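PDB 5CAX: glutaredoxin from Methanosarcina acetivorans, which reduces protein disulfides as a glutaredoxin-like methanoredoxin that depends on coenzyme M, and probably acts in electron transfer. Local coordinates for residues 42-46 with 95-101. Numbering follows the deposited sequence.
Sequences DLGVD and IREALGF. With CD (cadmium ion), chain F.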
loop_
_atom_site.group_PDB
_atom_site.type_symbol
_atom_site.label_atom_id
_atom_site.label_comp_id
_atom_site.label_asym_id
_atom_site.label_seq_id
_atom_site.Cartn_x
_atom_site.Cartn_y
_atom_site.Cartn_z
ATOM N N ASP A 42 1.006 -10.698 -7.452
ATOM C CA ASP A 42 0.339 -11.702 -8.275
ATOM C C ASP A 42 -0.381 -11.036 -9.458
ATOM O O ASP A 42 -0.365 -11.544 -10.581
ATOM C CB ASP A 42 -0.657 -12.509 -7.436
ATOM C CG ASP A 42 0.019 -13.508 -6.510
ATOM O OD1 ASP A 42 1.108 -14.026 -6.856
ATOM O OD2 ASP A 42 -0.542 -13.763 -5.412
ATOM N N LEU A 43 -0.996 -9.883 -9.208
ATOM C CA LEU A 43 -1.662 -9.136 -10.277
ATOM C C LEU A 43 -0.686 -8.635 -11.335
ATOM O O LEU A 43 -1.083 -8.295 -12.448
ATOM C CB LEU A 43 -2.446 -7.958 -9.703
ATOM C CG LEU A 43 -3.590 -8.403 -8.792
ATOM C CD1 LEU A 43 -4.122 -7.231 -7.987
ATOM C CD2 LEU A 43 -4.690 -9.075 -9.600
ATOM N N GLY A 44 0.590 -8.580 -10.969
ATOM C CA GLY A 44 1.622 -8.220 -11.909
ATOM C C GLY A 44 1.579 -6.754 -12.245
ATOM O O GLY A 44 1.991 -6.369 -13.332
ATOM N N VAL A 45 1.017 -5.955 -11.342
ATOM C CA VAL A 45 0.952 -4.509 -11.528
ATOM C C VAL A 45 2.176 -3.707 -11.030
ATOM O O VAL A 45 2.999 -4.158 -10.233
ATOM C CB VAL A 45 -0.306 -3.921 -10.863
ATOM C CG1 VAL A 45 -1.563 -4.555 -11.453
ATOM C CG2 VAL A 45 -0.237 -4.071 -9.343
ATOM N N ASP A 46 2.286 -2.502 -11.560
ATOM C CA ASP A 46 3.302 -1.553 -11.155
ATOM C C ASP A 46 2.847 -0.849 -9.872
ATOM O O ASP A 46 1.775 -0.234 -9.858
ATOM C CB ASP A 46 3.530 -0.552 -12.292
ATOM C CG ASP A 46 4.893 0.094 -12.251
ATOM O OD1 ASP A 46 5.826 -0.555 -12.754
ATOM O OD2 ASP A 46 5.024 1.233 -11.744
ATOM N N ILE A 95 -9.648 -4.419 -4.653
ATOM C CA ILE A 95 -8.384 -4.028 -5.258
ATOM C C ILE A 95 -8.356 -4.405 -6.748
ATOM O O ILE A 95 -7.969 -3.602 -7.599
ATOM C CB ILE A 95 -7.189 -4.677 -4.530
ATOM C CG1 ILE A 95 -7.062 -4.101 -3.112
ATOM C CG2 ILE A 95 -5.900 -4.498 -5.351
ATOM C CD1 ILE A 95 -6.155 -4.893 -2.213
ATOM N N ARG A 96 -8.766 -5.634 -7.049
ATOM C CA ARG A 96 -8.828 -6.118 -8.421
ATOM C C ARG A 96 -9.698 -5.199 -9.279
ATOM O O ARG A 96 -9.319 -4.806 -10.383
ATOM C CB ARG A 96 -9.360 -7.550 -8.454
ATOM C CG ARG A 96 -8.343 -8.584 -7.991
ATOM C CD ARG A 96 -8.903 -9.982 -8.070
ATOM N NE ARG A 96 -9.200 -10.309 -9.451
ATOM C CZ ARG A 96 -8.433 -11.089 -10.202
ATOM N NH1 ARG A 96 -7.338 -11.638 -9.677
ATOM N NH2 ARG A 96 -8.769 -11.327 -11.468
ATOM N N GLU A 97 -10.875 -4.869 -8.767
ATOM C CA GLU A 97 -11.812 -4.047 -9.512
ATOM C C GLU A 97 -11.211 -2.671 -9.748
ATOM O O GLU A 97 -11.351 -2.108 -10.831
ATOM C CB GLU A 97 -13.144 -3.925 -8.759
ATOM C CG GLU A 97 -14.089 -5.127 -8.918
ATOM C CD GLU A 97 -15.356 -4.988 -8.081
ATOM O OE1 GLU A 97 -15.409 -4.052 -7.249
ATOM O OE2 GLU A 97 -16.284 -5.819 -8.239
ATOM N N ALA A 98 -10.519 -2.146 -8.740
ATOM C CA ALA A 98 -9.955 -0.799 -8.816
ATOM C C ALA A 98 -8.731 -0.699 -9.725
ATOM O O ALA A 98 -8.346 0.393 -10.140
ATOM C CB ALA A 98 -9.620 -0.296 -7.421
ATOM N N LEU A 99 -8.124 -1.828 -10.055
ATOM C CA LEU A 99 -6.964 -1.804 -10.932
ATOM C C LEU A 99 -7.306 -2.458 -12.263
ATOM O O LEU A 99 -6.455 -2.581 -13.141
ATOM C CB LEU A 99 -5.766 -2.501 -10.285
ATOM C CG LEU A 99 -5.322 -1.942 -8.935
ATOM C CD1 LEU A 99 -4.150 -2.737 -8.390
ATOM C CD2 LEU A 99 -4.965 -0.495 -9.071
ATOM N N GLY A 100 -8.567 -2.859 -12.412
ATOM C CA GLY A 100 -9.049 -3.411 -13.664
ATOM C C GLY A 100 -8.949 -4.919 -13.785
ATOM O O GLY A 100 -8.647 -5.439 -14.854
ATOM N N PHE A 101 -9.212 -5.630 -12.698
ATOM C CA PHE A 101 -9.211 -7.083 -12.753
ATOM C C PHE A 101 -10.527 -7.696 -12.258
ATOM O O PHE A 101 -11.571 -7.588 -12.913
ATOM C CB PHE A 101 -8.032 -7.634 -11.938
ATOM C CG PHE A 101 -6.680 -7.137 -12.395
ATOM C CD1 PHE A 101 -5.941 -7.859 -13.321
ATOM C CD2 PHE A 101 -6.150 -5.963 -11.902
ATOM C CE1 PHE A 101 -4.701 -7.420 -13.750
ATOM C CE2 PHE A 101 -4.905 -5.510 -12.325
ATOM C CZ PHE A 101 -4.181 -6.251 -13.251
HETATM CD CD CD F . 7.854 0.991 -12.311
HETATM O O HOH W 1 7.017 3.288 -13.248
#
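This is an apolar helix-end contact: the C-terminal end of helix 31-43 and the turn after it pack against the last turn of helix 92-99 and the chain terminus of a thioredoxin-fold glutaredoxin. No hydrogen bond crosses it. L43 does most of the work. Its CD2 sits over the face of the F101 ring, 4.1 Å from the centroid and 16° off the normal, a CH-pi contact, and is also 3.7 Å from R96 NH1; L43 CD1 meets I95 CG2 at 4.2 Å. V45 extends the patch: V45 CG1 is 3.6 Å from F101 CE2, and V45 CG2 is 4.2 Å from L99 CD1. Both helices finish in a Schellman motif, at G44 and G100. The first turn brings V45 round beside L43; in the second, F101 N hydrogen-bonds R96 O at a very short 2.5 Å, which brings the ring against L43 and V45. D46 takes no part in the packing; D46 OD1 binds a cadmium ion at 2.6 Å. Deeper in, I95 continues onto T36, L39 and L40 of helix 31-43 and I87 of strand 85-88, while V45 and L99 both touch I22 of strand 22-26, so the two helix ends meet over the central sheet.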